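PDB 7NMQ: hemolysin BL lytic component L1 from Bacillus cereus, which acts as one lytic component of a multi-part haemolytic enterotoxin and is probably a member of the ClyA-like alpha-helical pore-forming toxins. Local coordinates for residues G1-L5 and D338-A342; G214-V218 and I361-Q365. One frame throughout, in Å; residues are numbered along the deposited sequence.

How the interactions relate
Interaction 1 ties the N-terminal residues 1-5 to helix 330-357, the last long helix of the chain, and interaction 2 ties the C-terminal residues 361-365 to the end of helix 203-216 and the start of strand 217-222. Their centres are 40 Å apart, with about 27 Å between nearest atoms, so they do not touch. In chain order the segments alternate: 1-5, 214-218, 338-342, 361-365. Helix 330-357 leads from the second half of interaction 1 toward the tail used in interaction 2, and helix 10-33 follows the first segment and packs beside the second contact. Both chain ends are thus fastened to the elongated helical body, the C-terminal one against a predicted membrane-spanning region.

Interaction 1: G1-L5 and D338-A342; sequences GNYAL and DDLKA
The N-terminal residues 1-5 follow an irregular path past one turn of helix 330-357, the two backbones coming nearest at Tyr3 and Asp339, whose CA atoms lie 5.9 Å apart. On the helix it is Asp339 that does most of the touching. Its CG stands anti to the carbonyl carbon (chi1 -59°), and the carboxylate reaches across to the backbone of the first three residues. There OD1 accepts a weak hydrogen bond from Asn2 N at 3.3 Å, bent to 123° at the hydrogen, while OD2 lies 3.2 Å from Tyr3 N. The same OD2 sits at the edge of the tyrosine ring, near its plane and 3.6 Å from Tyr3 CD2; ring and carboxylate are turned almost perpendicular, their planes 85° apart. Tyr3 O and Asp339 OD1, both acceptors, also lie 3.3 Å apart, with no hydrogen bond between them. In a fold built mainly of long helices, as in the ClyA-like toxins, this N-terminal segment is laid against the bundle before helix 10-33 begins. A water bridges the two backbones: it accepts from Leu5 N at 3.0 Å and lies 2.8 Å from Asp339 O, to which it can donate. Beyond the polar part, the side chain of Leu5 crosses that of Asp339 at about a right angle, and its CD1 meets Leu340 CD2 at 3.7 Å. Leu340 also packs on Tyr95, Leu98 and Val99 of helix 45-103, whereas Leu5 rests on Leu321 of helix 275-325. The phenol end of Tyr3 leads away from Asp339 to a hydrogen bond with Asn324, and Leu5 O is held by Tyr318 OH and Trp347 NE1.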
loop_
_atom_site.group_PDB
_atom_site.type_symbol
_atom_site.label_atom_id
_atom_site.label_comp_id
_atom_site.label_asym_id
_atom_site.label_seq_id
_atom_site.Cartn_x
_atom_site.Cartn_y
_atom_site.Cartn_z
ATOM N N GLY A 1 -23.391 22.715 -6.135
ATOM C CA GLY A 1 -24.364 22.460 -7.246
ATOM C C GLY A 1 -25.674 21.876 -6.743
ATOM O O GLY A 1 -25.814 21.697 -5.532
ATOM N N ASN A 2 -26.605 21.533 -7.631
ATOM C CA ASN A 2 -27.833 20.828 -7.193
ATOM C C ASN A 2 -27.595 19.324 -7.043
ATOM O O ASN A 2 -28.337 18.720 -6.291
ATOM C CB ASN A 2 -28.983 21.067 -8.160
ATOM C CG ASN A 2 -29.543 22.469 -8.062
ATOM O OD1 ASN A 2 -29.470 23.124 -7.023
ATOM N ND2 ASN A 2 -30.092 22.921 -9.164
ATOM N N TYR A 3 -26.663 18.736 -7.791
ATOM C CA TYR A 3 -26.350 17.275 -7.801
ATOM C C TYR A 3 -24.842 17.087 -7.816
ATOM O O TYR A 3 -24.164 17.674 -8.623
ATOM C CB TYR A 3 -27.023 16.602 -8.997
ATOM C CG TYR A 3 -28.525 16.769 -8.918
ATOM C CD1 TYR A 3 -29.270 16.001 -8.042
ATOM C CD2 TYR A 3 -29.199 17.766 -9.621
ATOM C CE1 TYR A 3 -30.636 16.179 -7.902
ATOM C CE2 TYR A 3 -30.573 17.948 -9.517
ATOM C CZ TYR A 3 -31.291 17.153 -8.640
ATOM O OH TYR A 3 -32.626 17.386 -8.481
ATOM N N ALA A 4 -24.364 16.246 -6.936
ATOM C CA ALA A 4 -22.912 15.957 -6.825
ATOM C C ALA A 4 -22.569 14.699 -7.622
ATOM O O ALA A 4 -22.814 13.598 -7.115
ATOM C CB ALA A 4 -22.489 15.837 -5.380
ATOM N N LEU A 5 -22.003 14.858 -8.825
ATOM C CA LEU A 5 -21.796 13.716 -9.739
ATOM C C LEU A 5 -20.303 13.400 -9.887
ATOM O O LEU A 5 -19.983 12.514 -10.688
ATOM C CB LEU A 5 -22.435 14.026 -11.102
ATOM C CG LEU A 5 -23.907 14.439 -11.034
ATOM C CD1 LEU A 5 -24.422 14.772 -12.409
ATOM C CD2 LEU A 5 -24.740 13.330 -10.369
ATOM N N ASP A 338 -24.747 22.136 -15.413
ATOM C CA ASP A 338 -23.722 22.674 -14.480
ATOM C C ASP A 338 -23.084 21.511 -13.702
ATOM O O ASP A 338 -21.858 21.476 -13.546
ATOM C CB ASP A 338 -24.293 23.689 -13.486
ATOM C CG ASP A 338 -24.767 25.002 -14.080
ATOM O OD1 ASP A 338 -24.209 25.413 -15.109
ATOM O OD2 ASP A 338 -25.695 25.607 -13.461
ATOM N N ASP A 339 -23.902 20.584 -13.236
ATOM C CA ASP A 339 -23.436 19.435 -12.435
ATOM C C ASP A 339 -22.702 18.460 -13.351
ATOM O O ASP A 339 -21.675 17.894 -12.925
ATOM C CB ASP A 339 -24.632 18.812 -11.719
ATOM C CG ASP A 339 -25.333 19.815 -10.803
ATOM O OD1 ASP A 339 -24.617 20.586 -10.101
ATOM O OD2 ASP A 339 -26.593 19.872 -10.833
ATOM N N LEU A 340 -23.170 18.285 -14.577
ATOM C CA LEU A 340 -22.468 17.401 -15.529
ATOM C C LEU A 340 -21.079 17.968 -15.822
ATOM O O LEU A 340 -20.136 17.170 -15.917
ATOM C CB LEU A 340 -23.264 17.189 -16.807
ATOM C CG LEU A 340 -24.641 16.552 -16.619
ATOM C CD1 LEU A 340 -25.429 16.608 -17.917
ATOM C CD2 LEU A 340 -24.550 15.123 -16.126
ATOM N N LYS A 341 -21.006 19.271 -16.069
ATOM C CA LYS A 341 -19.731 19.889 -16.499
ATOM C C LYS A 341 -18.728 19.833 -15.339
ATOM O O LYS A 341 -17.517 19.513 -15.572
ATOM C CB LYS A 341 -19.947 21.336 -16.921
ATOM C CG LYS A 341 -18.668 22.055 -17.335
ATOM C CD LYS A 341 -18.920 23.318 -18.074
ATOM C CE LYS A 341 -17.667 24.138 -18.286
ATOM N NZ LYS A 341 -17.950 25.591 -18.305
ATOM N N ALA A 342 -19.182 20.093 -14.124
ATOM C CA ALA A 342 -18.311 20.046 -12.935
ATOM C C ALA A 342 -17.764 18.625 -12.798
ATOM O O ALA A 342 -16.545 18.462 -12.508
ATOM C CB ALA A 342 -19.004 20.510 -11.677
HETATM O O HOH W 1 -21.203 17.380 -10.225
#

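Interaction 2: G214-V218 and I361-Q365; sequences GGAVV and IAFKQ
With CG of Phe363 anti to its carbonyl carbon (chi1 -76°), one ring face is laid against the backbone of Gly214. Gly214 CA stands 4.1 Å from the ring centroid and only 9° off the normal, a CH-pi contact; Gly214 O lies over the same face toward the rim, 3.5 Å from Phe363 CD2. Having no side chain, Gly214 lets Ile361 CG2 come within 3.9 Å of its CA. Val217 adds an oblique apolar contact, its CB 3.9 Å from Phe363 CE2.

Lys364 runs largely extended, which brings its CE to 3.3 Å from Gly215 O, and a bend at the last torsion (chi4 -54°) turns NZ to 3.4 Å from the same oxygen, while CD passes alongside Val217 O and Val218 CG1. Between the backbones a water is gripped by three bonds: it donates to Gly214 O and Val217 O, each at 2.7 Å, and accepts from Lys364 N at 2.8 Å. It thus joins the carbonyls where helix gives way to strand to the tail.

The Phe363 ring also has a cation-pi partner in Lys29. Leu26 of helix 10-33 touches both Phe363 and Val217, so the C-terminal tail, which follows helix 330-357, lies beside helix 10-33 and the junction of helix 203-216 with strand 217-222, the strand paired antiparallel with 225-230.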
loop_
_atom_site.group_PDB
_atom_site.type_symbol
_atom_site.label_atom_id
_atom_site.label_comp_id
_atom_site.label_asym_id
_atom_site.label_seq_id
_atom_site.Cartn_x
_atom_site.Cartn_y
_atom_site.Cartn_z
ATOM N N GLY A 214 10.016 3.991 -5.822
ATOM C CA GLY A 214 9.984 2.620 -6.362
ATOM C C GLY A 214 11.122 2.415 -7.339
ATOM O O GLY A 214 11.769 1.347 -7.285
ATOM N N GLY A 215 11.388 3.401 -8.199
ATOM C CA GLY A 215 12.399 3.273 -9.244
ATOM C C GLY A 215 13.811 3.243 -8.680
ATOM O O GLY A 215 14.670 2.772 -9.409
ATOM N N ALA A 216 14.015 3.698 -7.451
ATOM C CA ALA A 216 15.337 3.870 -6.815
ATOM C C ALA A 216 15.572 2.794 -5.763
ATOM O O ALA A 216 16.699 2.761 -5.228
ATOM C CB ALA A 216 15.474 5.241 -6.242
ATOM N N VAL A 217 14.607 1.953 -5.444
ATOM C CA VAL A 217 14.799 0.925 -4.387
ATOM C C VAL A 217 15.782 -0.134 -4.844
ATOM O O VAL A 217 15.673 -0.665 -5.954
ATOM C CB VAL A 217 13.484 0.259 -3.969
ATOM C CG1 VAL A 217 13.716 -1.024 -3.204
ATOM C CG2 VAL A 217 12.671 1.239 -3.164
ATOM N N VAL A 218 16.716 -0.441 -3.950
ATOM C CA VAL A 218 17.577 -1.633 -4.085
ATOM C C VAL A 218 17.434 -2.436 -2.791
ATOM O O VAL A 218 17.204 -1.832 -1.750
ATOM C CB VAL A 218 19.039 -1.256 -4.357
ATOM C CG1 VAL A 218 19.178 -0.655 -5.742
ATOM C CG2 VAL A 218 19.692 -0.408 -3.288
ATOM N N ILE A 361 4.039 -0.354 -9.810
ATOM C CA ILE A 361 5.127 0.625 -9.607
ATOM C C ILE A 361 6.394 0.057 -10.236
ATOM O O ILE A 361 6.723 -1.131 -10.022
ATOM C CB ILE A 361 5.308 0.901 -8.113
ATOM C CG1 ILE A 361 4.010 1.415 -7.481
ATOM C CG2 ILE A 361 6.483 1.839 -7.889
ATOM C CD1 ILE A 361 3.997 1.227 -6.009
ATOM N N ALA A 362 7.103 0.848 -11.024
ATOM C CA ALA A 362 8.313 0.360 -11.725
ATOM C C ALA A 362 9.454 0.301 -10.723
ATOM O O ALA A 362 9.962 1.355 -10.337
ATOM C CB ALA A 362 8.614 1.265 -12.882
ATOM N N PHE A 363 9.756 -0.912 -10.287
ATOM C CA PHE A 363 10.989 -1.270 -9.559
ATOM C C PHE A 363 11.981 -1.856 -10.559
ATOM O O PHE A 363 11.603 -2.218 -11.677
ATOM C CB PHE A 363 10.679 -2.333 -8.507
ATOM C CG PHE A 363 9.981 -1.833 -7.263
ATOM C CD1 PHE A 363 8.639 -1.507 -7.229
ATOM C CD2 PHE A 363 10.684 -1.784 -6.077
ATOM C CE1 PHE A 363 8.040 -1.098 -6.049
ATOM C CE2 PHE A 363 10.084 -1.405 -4.897
ATOM C CZ PHE A 363 8.772 -1.008 -4.892
ATOM N N LYS A 364 13.222 -2.000 -10.126
ATOM C CA LYS A 364 14.254 -2.710 -10.917
ATOM C C LYS A 364 13.852 -4.173 -11.118
ATOM O O LYS A 364 13.319 -4.789 -10.157
ATOM C CB LYS A 364 15.579 -2.559 -10.182
ATOM C CG LYS A 364 16.070 -1.129 -10.249
ATOM C CD LYS A 364 17.120 -0.728 -9.247
ATOM C CE LYS A 364 17.259 0.779 -9.219
ATOM N NZ LYS A 364 17.515 1.311 -10.589
ATOM N N GLN A 365 14.174 -4.708 -12.296
ATOM C CA GLN A 365 13.916 -6.120 -12.695
ATOM C C GLN A 365 15.078 -7.001 -12.227
ATOM O O GLN A 365 16.245 -6.571 -12.264
ATOM C CB GLN A 365 13.662 -6.200 -14.204
ATOM C CG GLN A 365 14.774 -5.638 -15.090
ATOM C CD GLN A 365 14.929 -6.438 -16.363
ATOM O OE1 GLN A 365 14.972 -7.669 -16.329
ATOM N NE2 GLN A 365 15.017 -5.753 -17.498
HETATM O O HOH W 2 13.543 -0.686 -7.642
#